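Local coordinates for protein particle-associated glycoside hydrolase (Acinetobacter phage Fri1, PDB 6C72) that probably acts as the tailspike depolymerase that degrades the capsular polysaccharide of its Acinetobacter baumannii host during virus entry, and binds zinc ions, at residues A[25-30]-A[79-84]; A[63-66]-A[70-73]; A[93-98]-A[110-115]; A[101-106]-A[207-212]; A[145-150]-A[179-184]. One frame throughout, in Å; residues are numbered along the deposited sequence.

Interaction 1. Residues A[25-30]-A[79-84]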
# COMPACT_ATOMS: atom_id res chain seq x y z
N ASN A 25 19.31 -8.48 -51.60
CA ASN A 25 19.29 -8.74 -53.04
C ASN A 25 20.54 -9.49 -53.47
O ASN A 25 20.47 -10.37 -54.34
CB ASN A 25 19.13 -7.44 -53.83
CG ASN A 25 17.71 -6.90 -53.78
OD1 ASN A 25 16.77 -7.62 -53.42
ND2 ASN A 25 17.54 -5.63 -54.13
N ALA A 26 21.69 -9.15 -52.89
CA ALA A 26 22.91 -9.89 -53.22
C ALA A 26 22.84 -11.33 -52.72
O ALA A 26 23.30 -12.25 -53.40
CB ALA A 26 24.13 -9.17 -52.65
N LEU A 27 22.24 -11.53 -51.54
CA LEU A 27 22.09 -12.87 -50.98
C LEU A 27 21.23 -13.75 -51.88
O LEU A 27 21.49 -14.95 -52.01
CB LEU A 27 21.50 -12.77 -49.57
CG LEU A 27 21.47 -13.99 -48.65
CD1 LEU A 27 22.87 -14.51 -48.35
CD2 LEU A 27 20.74 -13.65 -47.35
N ARG A 28 20.20 -13.18 -52.52
CA ARG A 28 19.34 -13.95 -53.40
C ARG A 28 20.06 -14.47 -54.64
O ARG A 28 19.51 -15.32 -55.35
CB ARG A 28 18.13 -13.11 -53.83
CG ARG A 28 17.18 -12.76 -52.73
CD ARG A 28 15.85 -12.25 -53.27
NE ARG A 28 14.85 -12.18 -52.20
CZ ARG A 28 14.50 -11.07 -51.55
NH1 ARG A 28 15.05 -9.91 -51.87
NH2 ARG A 28 13.59 -11.13 -50.58
N LYS A 29 21.28 -14.00 -54.91
CA LYS A 29 22.05 -14.41 -56.07
C LYS A 29 23.20 -15.33 -55.70
O LYS A 29 24.01 -15.68 -56.56
CB LYS A 29 22.56 -13.18 -56.82
CG LYS A 29 21.47 -12.23 -57.32
CD LYS A 29 22.08 -10.89 -57.77
CE LYS A 29 21.06 -9.97 -58.45
NZ LYS A 29 21.15 -10.03 -59.95
N VAL A 30 23.28 -15.75 -54.44
CA VAL A 30 24.38 -16.57 -53.94
C VAL A 30 23.78 -17.82 -53.33
O VAL A 30 22.87 -17.74 -52.50
CB VAL A 30 25.24 -15.81 -52.91
CG1 VAL A 30 26.48 -16.61 -52.56
CG2 VAL A 30 25.60 -14.43 -53.42
N GLY A 79 16.02 -23.64 -52.47
CA GLY A 79 17.08 -23.11 -51.64
C GLY A 79 16.72 -21.78 -51.00
O GLY A 79 16.11 -20.93 -51.64
N ALA A 80 17.06 -21.62 -49.73
CA ALA A 80 16.80 -20.36 -49.05
C ALA A 80 17.82 -20.14 -47.96
O ALA A 80 18.37 -21.08 -47.38
CB ALA A 80 15.39 -20.31 -48.45
N TRP A 81 18.09 -18.87 -47.70
CA TRP A 81 18.84 -18.47 -46.52
C TRP A 81 17.84 -18.17 -45.41
O TRP A 81 16.93 -17.35 -45.59
CB TRP A 81 19.71 -17.25 -46.80
CG TRP A 81 20.76 -17.51 -47.83
CD1 TRP A 81 20.68 -17.25 -49.16
CD2 TRP A 81 22.05 -18.11 -47.60
NE1 TRP A 81 21.85 -17.63 -49.78
CE2 TRP A 81 22.70 -18.17 -48.85
CE3 TRP A 81 22.71 -18.60 -46.47
CZ2 TRP A 81 23.99 -18.69 -49.00
CZ3 TRP A 81 23.99 -19.12 -46.62
CH2 TRP A 81 24.61 -19.16 -47.87
N LEU A 82 18.02 -18.84 -44.28
CA LEU A 82 17.08 -18.76 -43.17
C LEU A 82 17.63 -17.83 -42.09
O LEU A 82 18.75 -18.01 -41.60
CB LEU A 82 16.80 -20.14 -42.59
CG LEU A 82 16.24 -21.14 -43.60
CD1 LEU A 82 15.82 -22.41 -42.89
CD2 LEU A 82 15.10 -20.54 -44.41
N LEU A 83 16.82 -16.84 -41.73
CA LEU A 83 17.20 -15.85 -40.73
C LEU A 83 17.46 -16.50 -39.38
O LEU A 83 16.71 -17.37 -38.93
CB LEU A 83 16.07 -14.83 -40.60
CG LEU A 83 16.32 -13.68 -39.63
CD1 LEU A 83 17.42 -12.79 -40.22
CD2 LEU A 83 15.04 -12.91 -39.33
N GLN A 84 18.53 -16.06 -38.71
CA GLN A 84 18.85 -16.49 -37.35
C GLN A 84 18.68 -15.30 -36.42
O GLN A 84 19.47 -14.34 -36.47
CB GLN A 84 20.26 -17.05 -37.23
CG GLN A 84 20.55 -18.25 -38.13
CD GLN A 84 19.61 -19.43 -37.88
OE1 GLN A 84 19.00 -19.95 -38.82
NE2 GLN A 84 19.53 -19.89 -36.62

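Interaction 2. Residues A[63-66]-A[70-73]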
# COMPACT_ATOMS: atom_id res chain seq x y z
N ALA A 63 9.75 -22.79 -49.22
CA ALA A 63 8.79 -21.89 -48.64
C ALA A 63 8.77 -20.58 -49.41
O ALA A 63 9.70 -20.25 -50.16
CB ALA A 63 9.11 -21.62 -47.17
N THR A 64 7.72 -19.80 -49.20
CA THR A 64 7.61 -18.53 -49.89
C THR A 64 8.57 -17.52 -49.28
O THR A 64 8.71 -17.44 -48.05
CB THR A 64 6.18 -18.01 -49.82
OG1 THR A 64 5.30 -19.00 -50.37
CG2 THR A 64 6.04 -16.71 -50.60
N ASP A 65 9.27 -16.79 -50.14
CA ASP A 65 10.13 -15.70 -49.70
C ASP A 65 9.28 -14.65 -49.01
O ASP A 65 8.29 -14.16 -49.57
CB ASP A 65 10.88 -15.12 -50.90
CG ASP A 65 12.00 -14.15 -50.50
OD1 ASP A 65 11.70 -13.13 -49.83
OD2 ASP A 65 13.17 -14.41 -50.85
N ASP A 66 9.63 -14.33 -47.76
CA ASP A 66 8.90 -13.36 -46.96
C ASP A 66 9.71 -12.11 -46.67
O ASP A 66 9.25 -11.23 -45.93
CB ASP A 66 8.45 -14.02 -45.65
CG ASP A 66 9.62 -14.28 -44.72
OD1 ASP A 66 10.78 -14.33 -45.19
OD2 ASP A 66 9.39 -14.42 -43.50
N VAL A 70 12.68 -16.19 -44.58
CA VAL A 70 13.03 -17.04 -45.71
C VAL A 70 13.48 -16.14 -46.85
O VAL A 70 12.68 -15.37 -47.39
CB VAL A 70 11.84 -17.91 -46.14
CG1 VAL A 70 12.18 -18.70 -47.40
CG2 VAL A 70 11.45 -18.86 -45.03
N ILE A 71 14.75 -16.26 -47.24
CA ILE A 71 15.31 -15.52 -48.36
C ILE A 71 15.58 -16.54 -49.47
O ILE A 71 16.57 -17.28 -49.43
CB ILE A 71 16.58 -14.74 -47.97
CG1 ILE A 71 16.30 -13.81 -46.79
CG2 ILE A 71 17.12 -13.95 -49.15
CD1 ILE A 71 15.14 -12.84 -47.02
N ARG A 72 14.68 -16.60 -50.45
CA ARG A 72 14.81 -17.59 -51.51
C ARG A 72 15.79 -17.11 -52.58
O ARG A 72 15.77 -15.94 -52.98
CB ARG A 72 13.44 -17.87 -52.14
CG ARG A 72 12.45 -18.58 -51.21
CD ARG A 72 12.81 -20.05 -51.05
NE ARG A 72 12.95 -20.70 -52.36
CZ ARG A 72 11.93 -21.14 -53.09
NH1 ARG A 72 10.69 -21.01 -52.66
NH2 ARG A 72 12.16 -21.72 -54.26
N VAL A 73 16.64 -18.03 -53.03
CA VAL A 73 17.60 -17.74 -54.09
C VAL A 73 16.86 -17.70 -55.43
O VAL A 73 16.19 -18.67 -55.80
CB VAL A 73 18.74 -18.76 -54.10
CG1 VAL A 73 19.54 -18.65 -55.37
CG2 VAL A 73 19.64 -18.52 -52.92

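Interaction 3. Residues A[93-98]-A[110-115]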
# COMPACT_ATOMS: atom_id res chain seq x y z
N THR A 93 14.33 -3.63 -39.17
CA THR A 93 15.10 -3.38 -40.38
C THR A 93 15.54 -4.68 -41.05
O THR A 93 15.76 -4.71 -42.27
CB THR A 93 16.32 -2.52 -40.07
OG1 THR A 93 17.06 -3.12 -39.00
CG2 THR A 93 15.91 -1.09 -39.70
N GLN A 94 15.67 -5.77 -40.29
CA GLN A 94 16.06 -7.04 -40.88
C GLN A 94 14.91 -7.72 -41.62
O GLN A 94 15.11 -8.81 -42.17
CB GLN A 94 16.62 -7.97 -39.79
CG GLN A 94 17.88 -7.41 -39.12
CD GLN A 94 18.32 -8.19 -37.89
OE1 GLN A 94 17.50 -8.57 -37.06
NE2 GLN A 94 19.62 -8.42 -37.77
N ALA A 95 13.72 -7.11 -41.65
CA ALA A 95 12.64 -7.51 -42.54
C ALA A 95 12.41 -6.51 -43.65
O ALA A 95 11.43 -6.62 -44.39
CB ALA A 95 11.34 -7.71 -41.76
N GLY A 96 13.29 -5.52 -43.79
CA GLY A 96 13.18 -4.54 -44.85
C GLY A 96 12.60 -3.21 -44.43
O GLY A 96 12.46 -2.33 -45.29
N LEU A 97 12.26 -3.02 -43.16
CA LEU A 97 11.70 -1.75 -42.73
C LEU A 97 12.71 -0.62 -42.98
O LEU A 97 13.90 -0.76 -42.68
CB LEU A 97 11.32 -1.82 -41.26
CG LEU A 97 10.52 -0.63 -40.74
CD1 LEU A 97 9.19 -1.13 -40.18
CD2 LEU A 97 11.30 0.11 -39.68
N ARG A 98 12.24 0.49 -43.56
CA ARG A 98 13.13 1.59 -43.88
C ARG A 98 13.33 2.48 -42.66
O ARG A 98 12.36 2.97 -42.08
CB ARG A 98 12.57 2.41 -45.05
CG ARG A 98 12.74 1.77 -46.44
CD ARG A 98 12.09 2.62 -47.56
NE ARG A 98 12.76 3.92 -47.73
CZ ARG A 98 12.42 4.84 -48.64
NH1 ARG A 98 11.41 4.62 -49.48
NH2 ARG A 98 13.11 5.98 -48.71
N THR A 110 3.15 -1.31 -42.79
CA THR A 110 2.35 -2.14 -41.90
C THR A 110 2.67 -3.63 -42.07
O THR A 110 2.89 -4.35 -41.10
CB THR A 110 0.86 -1.86 -42.14
OG1 THR A 110 0.56 -0.52 -41.73
CG2 THR A 110 -0.03 -2.85 -41.38
N THR A 111 2.71 -4.09 -43.32
CA THR A 111 2.93 -5.50 -43.57
C THR A 111 4.28 -5.97 -43.01
O THR A 111 4.37 -7.05 -42.42
CB THR A 111 2.84 -5.78 -45.07
OG1 THR A 111 1.52 -5.45 -45.52
CG2 THR A 111 3.12 -7.24 -45.38
N ILE A 112 5.32 -5.14 -43.15
CA ILE A 112 6.65 -5.54 -42.70
C ILE A 112 6.68 -5.67 -41.19
O ILE A 112 7.18 -6.68 -40.65
CB ILE A 112 7.71 -4.55 -43.20
CG1 ILE A 112 7.89 -4.68 -44.72
CG2 ILE A 112 9.03 -4.74 -42.45
CD1 ILE A 112 8.70 -3.57 -45.30
N LEU A 113 6.15 -4.67 -40.47
CA LEU A 113 6.20 -4.70 -39.01
C LEU A 113 5.38 -5.86 -38.47
O LEU A 113 5.80 -6.54 -37.53
CB LEU A 113 5.72 -3.38 -38.41
CG LEU A 113 5.70 -3.28 -36.88
CD1 LEU A 113 7.06 -3.63 -36.30
CD2 LEU A 113 5.25 -1.90 -36.39
N GLN A 114 4.21 -6.11 -39.07
CA GLN A 114 3.37 -7.22 -38.63
C GLN A 114 4.09 -8.54 -38.82
O GLN A 114 3.91 -9.47 -38.03
CB GLN A 114 2.04 -7.20 -39.38
CG GLN A 114 1.01 -8.13 -38.75
CD GLN A 114 0.67 -7.72 -37.33
OE1 GLN A 114 0.16 -6.62 -37.09
NE2 GLN A 114 0.97 -8.58 -36.37
N LYS A 115 4.87 -8.66 -39.90
CA LYS A 115 5.66 -9.87 -40.11
C LYS A 115 6.64 -10.08 -38.97
O LYS A 115 6.87 -11.22 -38.53
CB LYS A 115 6.40 -9.77 -41.44
CG LYS A 115 5.71 -10.37 -42.60
CD LYS A 115 6.74 -10.61 -43.69
CE LYS A 115 6.29 -10.08 -45.04
NZ LYS A 115 5.29 -11.03 -45.62

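Interaction 4. Residues A[101-106]-A[207-212]. With ZN (zinc ion), chain Q.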
# COMPACT_ATOMS: atom_id res chain seq x y z
N LEU A 101 13.44 7.49 -41.47
CA LEU A 101 12.59 8.26 -42.36
C LEU A 101 12.04 9.48 -41.63
O LEU A 101 11.88 9.48 -40.41
CB LEU A 101 11.46 7.37 -42.89
CG LEU A 101 11.94 6.30 -43.89
CD1 LEU A 101 10.79 5.45 -44.41
CD2 LEU A 101 12.68 6.96 -45.06
N LEU A 102 11.77 10.54 -42.39
CA LEU A 102 11.13 11.72 -41.83
C LEU A 102 9.61 11.57 -41.86
O LEU A 102 9.06 10.71 -42.55
CB LEU A 102 11.57 12.98 -42.59
CG LEU A 102 13.09 13.13 -42.60
CD1 LEU A 102 13.54 14.25 -43.53
CD2 LEU A 102 13.59 13.35 -41.17
N GLU A 103 8.93 12.44 -41.12
CA GLU A 103 7.47 12.39 -41.11
C GLU A 103 6.89 12.59 -42.50
O GLU A 103 5.80 12.08 -42.80
CB GLU A 103 6.89 13.44 -40.15
CG GLU A 103 5.38 13.30 -39.94
CD GLU A 103 4.84 14.15 -38.81
OE1 GLU A 103 5.45 15.19 -38.49
OE2 GLU A 103 3.82 13.77 -38.21
N SER A 104 7.61 13.28 -43.38
CA SER A 104 7.11 13.51 -44.74
C SER A 104 7.23 12.28 -45.63
O SER A 104 6.62 12.26 -46.70
CB SER A 104 7.85 14.68 -45.39
OG SER A 104 9.25 14.49 -45.40
N ASP A 105 7.95 11.24 -45.21
CA ASP A 105 8.03 9.99 -45.97
C ASP A 105 6.82 9.15 -45.59
O ASP A 105 6.86 8.33 -44.68
CB ASP A 105 9.33 9.25 -45.65
CG ASP A 105 10.57 10.05 -46.02
OD1 ASP A 105 10.66 10.53 -47.18
OD2 ASP A 105 11.44 10.21 -45.14
N LEU A 106 5.73 9.35 -46.33
CA LEU A 106 4.45 8.70 -46.04
C LEU A 106 4.45 7.32 -46.67
O LEU A 106 3.88 7.08 -47.73
CB LEU A 106 3.29 9.54 -46.56
CG LEU A 106 3.30 10.99 -46.11
CD1 LEU A 106 2.17 11.70 -46.82
CD2 LEU A 106 3.15 11.09 -44.61
N LEU A 207 2.44 8.98 -32.46
CA LEU A 207 1.89 10.21 -33.00
C LEU A 207 0.58 9.94 -33.72
O LEU A 207 0.43 8.91 -34.40
CB LEU A 207 2.89 10.90 -33.97
CG LEU A 207 4.17 11.41 -33.30
CD1 LEU A 207 5.17 11.94 -34.33
CD2 LEU A 207 3.88 12.48 -32.25
N GLY A 208 -0.35 10.89 -33.62
CA GLY A 208 -1.67 10.72 -34.20
C GLY A 208 -1.75 10.93 -35.70
O GLY A 208 -2.67 10.39 -36.33
N SER A 209 -0.82 11.69 -36.30
CA SER A 209 -0.87 11.88 -37.74
C SER A 209 -0.65 10.54 -38.42
O SER A 209 0.12 9.71 -37.94
CB SER A 209 0.17 12.92 -38.20
OG SER A 209 1.51 12.49 -38.04
N ARG A 210 -1.37 10.31 -39.51
CA ARG A 210 -1.48 8.97 -40.06
C ARG A 210 -1.68 9.01 -41.57
O ARG A 210 -2.03 10.05 -42.14
CB ARG A 210 -2.61 8.19 -39.36
CG ARG A 210 -3.97 8.88 -39.34
CD ARG A 210 -4.71 8.63 -40.62
NE ARG A 210 -6.15 8.81 -40.49
CZ ARG A 210 -7.03 8.36 -41.39
NH1 ARG A 210 -6.62 7.72 -42.47
NH2 ARG A 210 -8.32 8.56 -41.20
N LEU A 211 -1.50 7.86 -42.21
CA LEU A 211 -1.67 7.78 -43.65
C LEU A 211 -3.15 7.76 -44.01
O LEU A 211 -3.96 7.14 -43.32
CB LEU A 211 -1.02 6.51 -44.20
CG LEU A 211 0.45 6.32 -43.87
CD1 LEU A 211 0.85 5.01 -44.45
CD2 LEU A 211 1.27 7.46 -44.45
N GLY A 212 -3.50 8.43 -45.11
CA GLY A 212 -4.85 8.40 -45.64
C GLY A 212 -5.70 9.61 -45.34
O GLY A 212 -6.77 9.75 -45.94
ZN ZN Q . 3.81 15.69 -37.07
O HOH W 1 2.33 15.21 -35.82

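Interaction 5. Residues A[145-150]-A[179-184]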
# COMPACT_ATOMS: atom_id res chain seq x y z
N VAL A 145 5.52 -10.66 -26.98
CA VAL A 145 6.33 -9.85 -27.88
C VAL A 145 6.21 -8.40 -27.45
O VAL A 145 5.10 -7.91 -27.20
CB VAL A 145 5.90 -10.01 -29.35
CG1 VAL A 145 6.64 -8.99 -30.23
CG2 VAL A 145 6.15 -11.45 -29.82
N GLU A 146 7.35 -7.72 -27.35
CA GLU A 146 7.42 -6.30 -27.03
C GLU A 146 8.00 -5.54 -28.22
O GLU A 146 9.02 -5.95 -28.79
CB GLU A 146 8.29 -6.06 -25.79
CG GLU A 146 8.62 -4.60 -25.51
CD GLU A 146 9.64 -4.43 -24.40
OE1 GLU A 146 10.00 -5.43 -23.73
OE2 GLU A 146 10.11 -3.29 -24.19
N VAL A 147 7.37 -4.43 -28.59
CA VAL A 147 7.86 -3.53 -29.62
C VAL A 147 8.65 -2.43 -28.92
O VAL A 147 8.14 -1.81 -27.98
CB VAL A 147 6.72 -2.95 -30.47
CG1 VAL A 147 7.24 -1.90 -31.43
CG2 VAL A 147 6.01 -4.06 -31.24
N ARG A 148 9.90 -2.23 -29.32
CA ARG A 148 10.80 -1.32 -28.64
C ARG A 148 11.44 -0.36 -29.64
O ARG A 148 11.98 -0.80 -30.66
CB ARG A 148 11.88 -2.09 -27.86
CG ARG A 148 12.78 -1.21 -27.01
CD ARG A 148 13.76 -2.03 -26.17
NE ARG A 148 14.72 -2.74 -27.00
CZ ARG A 148 15.35 -3.86 -26.64
NH1 ARG A 148 15.11 -4.41 -25.46
NH2 ARG A 148 16.20 -4.44 -27.48
N GLY A 149 11.38 0.93 -29.35
CA GLY A 149 12.02 1.94 -30.17
C GLY A 149 13.44 2.24 -29.71
O GLY A 149 14.01 1.58 -28.85
N THR A 150 14.00 3.29 -30.31
CA THR A 150 15.37 3.73 -30.09
C THR A 150 15.35 5.18 -29.65
O THR A 150 14.85 6.04 -30.38
CB THR A 150 16.21 3.57 -31.37
OG1 THR A 150 16.21 2.21 -31.81
CG2 THR A 150 17.66 4.04 -31.15
N THR A 179 12.26 7.15 -32.09
CA THR A 179 11.30 6.39 -32.86
C THR A 179 9.94 7.06 -32.73
O THR A 179 9.46 7.29 -31.62
CB THR A 179 11.24 4.94 -32.36
OG1 THR A 179 12.54 4.35 -32.44
CG2 THR A 179 10.25 4.11 -33.20
N PHE A 180 9.33 7.39 -33.87
CA PHE A 180 8.00 8.00 -33.91
C PHE A 180 7.06 7.07 -34.67
O PHE A 180 7.13 6.97 -35.90
CB PHE A 180 8.04 9.39 -34.55
CG PHE A 180 8.92 10.36 -33.83
CD1 PHE A 180 8.43 11.08 -32.75
CD2 PHE A 180 10.24 10.57 -34.23
CE1 PHE A 180 9.24 11.98 -32.08
CE2 PHE A 180 11.05 11.46 -33.57
CZ PHE A 180 10.56 12.17 -32.50
N TRP A 181 6.15 6.45 -33.94
CA TRP A 181 5.35 5.34 -34.46
C TRP A 181 3.95 5.85 -34.79
O TRP A 181 3.19 6.26 -33.90
CB TRP A 181 5.32 4.21 -33.44
CG TRP A 181 4.77 2.92 -33.92
CD1 TRP A 181 4.43 2.60 -35.19
CD2 TRP A 181 4.47 1.78 -33.12
NE1 TRP A 181 3.94 1.33 -35.24
CE2 TRP A 181 3.96 0.79 -33.98
CE3 TRP A 181 4.57 1.49 -31.75
CZ2 TRP A 181 3.55 -0.47 -33.52
CZ3 TRP A 181 4.17 0.24 -31.30
CH2 TRP A 181 3.66 -0.72 -32.18
N HIS A 182 3.61 5.85 -36.08
CA HIS A 182 2.30 6.25 -36.58
C HIS A 182 1.55 5.03 -37.06
O HIS A 182 2.12 3.96 -37.26
CB HIS A 182 2.39 7.24 -37.75
CG HIS A 182 3.32 8.39 -37.55
ND1 HIS A 182 2.88 9.70 -37.55
CD2 HIS A 182 4.67 8.45 -37.43
CE1 HIS A 182 3.92 10.51 -37.41
NE2 HIS A 182 5.01 9.77 -37.33
N SER A 183 0.26 5.22 -37.31
CA SER A 183 -0.58 4.21 -37.92
C SER A 183 -0.70 4.46 -39.42
O SER A 183 -0.46 5.57 -39.91
CB SER A 183 -1.97 4.20 -37.29
OG SER A 183 -2.79 3.23 -37.93
N SER A 184 -1.11 3.42 -40.14
CA SER A 184 -1.35 3.54 -41.57
C SER A 184 -2.79 3.92 -41.91
O SER A 184 -3.08 4.12 -43.09
CB SER A 184 -1.00 2.24 -42.28
OG SER A 184 -1.76 1.16 -41.78
O HOH W 2 12.41 6.56 -28.94

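Interaction 1. Residues A[25-30]-A[79-84]
L27 lies on one face of the W81 indole, and the carbonyl of V30 meets the same ring at its edge. The apolar part is a CH-pi contact: methyl CD1 of L27 stands 3.5 Å from the centroid of the five-membered ring of W81, only 5° from the ring normal. Behind it, CG of L27 comes within 3.4 Å of CD1 of W81, while the second methyl, CD2 of L27, lies 3.8 Å from CB of W81, over the root of the indole. The first torsion of L27 (chi1 -169°) sets CG opposite its main-chain nitrogen and carries both methyls across to the strand. This joins the short helix 24-27 to strand 80-83 in the mixed five-stranded sheet of the N-terminal domain. Y55, A39 and I71 from neighbouring strands also touch L27, and W57 meets the W81 ring with the two planes inclined.

The polar part is one hydrogen bond, from NE1 of W81 to O of V30, 2.9 Å long with an N-H...O angle of 162°. The oxygen lies in the indole plane, although the donor is tilted from the carbonyl plane of V30. A type I beta turn from L27 to V30, closed by the 3.1 Å bond from N of V30 to O of L27, brings that carbonyl round to the ring's edge.

Interaction 2. Residues A[63-66]-A[70-73]
D65 and D66 both turn their carboxylates onto main-chain nitrogens of strand 70-72, so most of the hydrogen bonding here mixes side chain with backbone. OD1 of D66 takes the N-H of V70 at 2.7 Å in a nearly straight bond (171°), and OD2 of D65 takes the N-H of R72, also at 2.7 Å. In both cases the donor comes from above the carboxylate plane. For D65, chi1 of -170° swings CG away from its own nitrogen and over to the strand.

One bond is purely backbone: N of D66 donates to O of V70 over 3.2 Å. With the D66 carboxylate it closes the tight reversal between the loop and the strand, where OD1 of D66 also accepts from N of L68, an Asx turn.

The arginine makes the fourth bond. Bent at chi2 and chi3, R72 folds back to give NH1 to O of A63 at 2.8 Å; the oxygen lies in the guanidinium plane, but the nitrogen stands above the carbonyl plane of A63. The bend also lays CD of R72 3.2 Å from that same oxygen.

Apolar contact is slight: CB of A63 faces CG2 of V70 at 4.2 Å. In plain van der Waals contact, O of T64 lies 3.7 Å from CB of V70.

Strand 70-72 is an outermost strand of the N-terminal sheet within this chain, with strand 80-83 along its other side. Two acidic side chains thus stand in for a neighbouring strand, accepting N-H groups at its outer edge, and the negative charge they bring is probably offset in part by R28, which forms a salt bridge with D65.

Interaction 3. Residues A[93-98]-A[110-115]
The flat groups that I112 meets are two consecutive peptide units, with no ring involved. Both of its methyls lie over one face of the G96-L97 peptide: CG2 of I112 above the nitrogen end, 3.7 Å from N of L97, and CD1 of I112 above the carbonyl end, 4.0 Å from C of G96. CG2 of I112 also sits over a face of the preceding peptide, above O of A95 at 3.6 Å. The loop thus bends round the isoleucine; no polar bond joins the two segments, and the contact is made wholly by van der Waals packing.

Two side chains flank the branch methyl. CB of A95 approaches CG2 of I112 at 3.8 Å, and CB of L97 at 3.9 Å, leaving that methyl lodged between them. With chi1 at -70°, CG2 of I112 points away from its own helix nitrogen and into the loop, while CG1 takes CD1 along toward G96.

I112 belongs to helix 110-122, which packs against the first strands of the parallel beta-helix, a position consistent with a helix that caps the N-terminal end of the solenoid. L113, the next residue, touches A137 and A139 of strand 133-140, so the helix has the loop on one side and the solenoid on another.

The shape of the loop depends on G96. Its positive phi (101°) lets the chain leave the 3-10 turn 93-95 and double back toward L97, and its nitrogen bonds to O of T93 at 3.0 Å. L97 itself rests on I135, with a bound zinc ion about 8 Å from its side chain.

Interaction 4. Residues A[101-106]-A[207-212]
The E103 side chain, with CG anti to the main-chain nitrogen (chi1 -172°) and extended beyond it, reaches straight across to S209, whose hydroxyl is brought forward by a chi1 of 67° that places OG between its own nitrogen and carbonyl carbon. The two meet in a short hydrogen bond, OG of S209 donating to OE2 of E103 at 2.6 Å and approaching nearly in line with the C-O bond.

The same carboxylate holds a zinc ion in bidentate fashion. OE1 and OE2 of E103 each lie 2.2 Å from the zinc, and water 1 adds a third ligand at 2.0 Å. OE2 is therefore gripped twice, by metal and by serine, which fixes the rotation of the carboxylate, whereas OE1 serves the metal. The side chain of H134 is about 4 Å, and another bound zinc ion about 5 Å, from the E103 side chain.

Further along the two loops the contact turns apolar. CD2 of L211 reaches CB of L106 at 3.6 Å, the two leucines sliding past each other in opposite directions; both also rest on Y136 of strand 133-140. The loop 101-106 is shaped by a type I beta turn from L102 to D105, with the D105 carboxylate taking N of L102 through OD2 at 2.8 Å.

Here a loop leading to helix 110-122 lies against a loop leaving strand 204-207, two connections on the outside of the parallel beta-helix. What they form is a surface zinc site, with a chelating glutamate from one loop and a second-shell serine from the other.

Interaction 5. Residues A[145-150]-A[179-184]
V147 and W181 face each other from different strands, their side chains crossing at about a right angle. CG1 of V147 comes obliquely to the outer part of the indole, 3.7 Å from CZ3 of W181 and 4.2 Å from the centroid of the six-membered ring, 30° off its normal. The tryptophan's chi1 of -169° sends the ring away from its own nitrogen toward V147, while its NE1 is bonded to O of A137.

The other pair is T179 against the backbone at G149 and T150. OG1 of T179 accepts the N-H of T150 at 2.8 Å (163°) and is also bonded to O of P131, which it can reach only by donating. CA of G149 sits 3.4 Å from the same OG1, the threonine packing directly on the glycine backbone. Water 2 bridges the ends, accepting from N of T179 at 3.2 Å and donating weakly to O of T150.

Strand 145-148 pairs with 126-129 and 200-202, and strand 179-182 with 133-140 and 204-207. The contact thus spans two different faces of the coil, and the valine and indole fill its interior as in the parallel beta-helix of tailspike proteins.

Interactions 1 and 2 share the N-terminal sheet, their centres about 8 Å apart: W81 N probably bonds to I71 O, and the salt bridge of R28 with D65 runs from one contact to the other. Interaction 3, centred about 15 Å from interaction 2, touches it where CE of K115 lies against O of D66, and so links this domain to the start of the beta-helix. There L113 CD2 packs on W181 CZ2 of interaction 5 at 3.6 Å. Interaction 5 touches interaction 4, their centres about 13 Å apart: ND1 of H182 probably bonds to O of S209, and CE1 of H182 lies 3.4 Å from the zinc-binding OE2 of E103.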